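Local structure of putative uronate isomerase (4NAR) at residues L33-D38 with L163-P168. The protein is a putative uronate isomerase that may instead act as a lactate racemase, though neither activity is established. Sequence-based numbering, arbitrary orientation.
With SO4 (sulfate ion), chain C.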
loop_
_atom_site.group_PDB
_atom_site.type_symbol
_atom_site.label_atom_id
_atom_site.label_comp_id
_atom_site.label_asym_id
_atom_site.label_seq_id
_atom_site.Cartn_x
_atom_site.Cartn_y
_atom_site.Cartn_z
ATOM N N LEU A 33 -16.668 13.379 6.376
ATOM C CA LEU A 33 -15.368 13.202 5.728
ATOM C C LEU A 33 -15.225 11.785 5.190
ATOM O O LEU A 33 -15.473 10.800 5.914
ATOM C CB LEU A 33 -14.216 13.499 6.702
ATOM C CG LEU A 33 -12.770 13.281 6.217
ATOM C CD1 LEU A 33 -12.438 14.182 5.028
ATOM C CD2 LEU A 33 -11.760 13.505 7.337
ATOM N N VAL A 34 -14.820 11.679 3.923
ATOM C CA VAL A 34 -14.540 10.379 3.333
ATOM C C VAL A 34 -13.061 10.268 2.998
ATOM O O VAL A 34 -12.542 10.992 2.136
ATOM C CB VAL A 34 -15.410 10.087 2.072
ATOM C CG1 VAL A 34 -15.021 8.738 1.443
ATOM C CG2 VAL A 34 -16.887 10.104 2.428
ATOM N N VAL A 35 -12.387 9.357 3.699
ATOM C CA VAL A 35 -10.989 9.034 3.444
ATOM C C VAL A 35 -10.952 7.820 2.501
ATOM O O VAL A 35 -11.586 6.788 2.780
ATOM C CB VAL A 35 -10.226 8.760 4.777
ATOM C CG1 VAL A 35 -8.773 8.413 4.509
ATOM C CG2 VAL A 35 -10.308 9.982 5.711
ATOM N N HIS A 36 -10.233 7.951 1.381
ATOM C CA HIS A 36 -10.253 6.944 0.316
ATOM C C HIS A 36 -8.850 6.621 -0.189
ATOM O O HIS A 36 -7.898 7.369 0.071
ATOM C CB HIS A 36 -11.105 7.428 -0.875
ATOM C CG HIS A 36 -10.666 8.759 -1.427
ATOM N ND1 HIS A 36 -9.698 8.880 -2.398
ATOM C CD2 HIS A 36 -11.063 10.020 -1.120
ATOM C CE1 HIS A 36 -9.509 10.166 -2.667
ATOM N NE2 HIS A 36 -10.323 10.873 -1.910
ATOM N N THR A 37 -8.747 5.512 -0.927
ATOM C CA THR A 37 -7.509 5.087 -1.575
ATOM C C THR A 37 -7.214 5.991 -2.776
ATOM O O THR A 37 -8.080 6.782 -3.210
ATOM C CB THR A 37 -7.607 3.607 -2.048
ATOM O OG1 THR A 37 -8.665 3.469 -3.010
ATOM C CG2 THR A 37 -7.886 2.669 -0.863
ATOM N N ASP A 38 -6.005 5.879 -3.329
ATOM C CA ASP A 38 -5.610 6.784 -4.415
ATOM C C ASP A 38 -5.608 6.070 -5.775
ATOM O O ASP A 38 -6.030 4.905 -5.861
ATOM C CB ASP A 38 -4.265 7.467 -4.126
ATOM C CG ASP A 38 -3.110 6.477 -4.039
ATOM O OD1 ASP A 38 -3.392 5.257 -4.134
ATOM O OD2 ASP A 38 -1.934 6.911 -3.864
ATOM N N LEU A 163 -6.582 -0.236 9.397
ATOM C CA LEU A 163 -5.865 0.953 9.847
ATOM C C LEU A 163 -4.695 1.358 8.932
ATOM O O LEU A 163 -4.094 2.425 9.119
ATOM C CB LEU A 163 -5.414 0.771 11.297
ATOM C CG LEU A 163 -6.615 0.718 12.251
ATOM C CD1 LEU A 163 -6.205 0.183 13.641
ATOM C CD2 LEU A 163 -7.263 2.120 12.349
ATOM N N LYS A 164 -4.381 0.535 7.931
ATOM C CA LYS A 164 -3.330 0.927 7.002
ATOM C C LYS A 164 -3.735 2.201 6.231
ATOM O O LYS A 164 -2.884 2.989 5.802
ATOM C CB LYS A 164 -2.947 -0.197 6.034
ATOM C CG LYS A 164 -1.604 0.085 5.334
ATOM C CD LYS A 164 -1.511 -0.538 3.924
ATOM C CE LYS A 164 -0.127 -0.294 3.264
ATOM N NZ LYS A 164 -0.089 0.954 2.417
ATOM N N ILE A 165 -5.039 2.414 6.074
ATOM C CA ILE A 165 -5.495 3.639 5.456
ATOM C C ILE A 165 -5.188 4.872 6.321
ATOM O O ILE A 165 -5.051 5.982 5.797
ATOM C CB ILE A 165 -6.989 3.582 5.111
ATOM C CG1 ILE A 165 -7.375 4.797 4.252
ATOM C CG2 ILE A 165 -7.833 3.507 6.374
ATOM C CD1 ILE A 165 -8.667 4.609 3.461
ATOM N N VAL A 166 -5.075 4.697 7.638
ATOM C CA VAL A 166 -4.695 5.819 8.485
ATOM C C VAL A 166 -3.168 5.980 8.450
ATOM O O VAL A 166 -2.651 7.075 8.201
ATOM C CB VAL A 166 -5.169 5.636 9.945
ATOM C CG1 VAL A 166 -4.740 6.840 10.790
ATOM C CG2 VAL A 166 -6.685 5.429 10.009
ATOM N N ILE A 167 -2.456 4.879 8.690
ATOM C CA ILE A 167 -0.992 4.852 8.643
ATOM C C ILE A 167 -0.573 3.712 7.717
ATOM O O ILE A 167 -0.861 2.547 8.025
ATOM C CB ILE A 167 -0.384 4.575 10.028
ATOM C CG1 ILE A 167 -0.899 5.599 11.047
ATOM C CG2 ILE A 167 1.149 4.617 9.954
ATOM C CD1 ILE A 167 -0.511 5.283 12.454
ATOM N N PRO A 168 0.133 4.025 6.604
ATOM C CA PRO A 168 0.713 5.339 6.255
ATOM C C PRO A 168 -0.228 6.332 5.569
ATOM O O PRO A 168 0.189 7.479 5.358
ATOM C CB PRO A 168 1.806 4.972 5.236
ATOM C CG PRO A 168 1.213 3.762 4.508
ATOM C CD PRO A 168 0.515 2.979 5.626
HETATM S S SO4 C . -0.062 0.375 -1.149
HETATM O O1 SO4 C . -0.971 -0.098 -0.084
HETATM O O2 SO4 C . -0.397 1.768 -1.498
HETATM O O3 SO4 C . 1.352 0.326 -0.741
HETATM O O4 SO4 C . -0.269 -0.492 -2.314
#
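Ile-165 reaches across to Val-35 with the long arm of its side chain. Its CG1 lies 3.9 Å from CG1 of Val-35, while CD1 runs on to the strand backbone, 3.7 Å from the Val-35 O. With CG1 of Ile-165 anti to the backbone N (chi1 -171°) and the chain extended beyond it, the terminal methyl can meet both the valine branch and the main chain of a buried strand; a branched aliphatic chain packs there without bringing in a polar atom that would need a partner. Val-35 belongs to strand 31-36, a parallel member of the mixed sheet between strands 144-150 and 63-68, and the contact packs the loop between strand 158-159 and helix 173-186 against that sheet; Phe-245 of helix 241-259 also touches Ile-165. The loop is tightened where Leu-163 O accepts from both Val-166 N and Ile-167 N. Next to Ile-165, Lys-164 suits an anion: NZ gives a 2.9 Å hydrogen bond to sulfate O1, with Arg-41 and His-154 also binding the ion. A methionine here, with no ammonium group, would probably leave the sulfate more loosely held. His-36 ND1 donates to Thr-37 O (2.8 Å), nearly in its ring plane, while its NE2 bonds Thr-66; Thr-37 OG1 pairs with Asp-43.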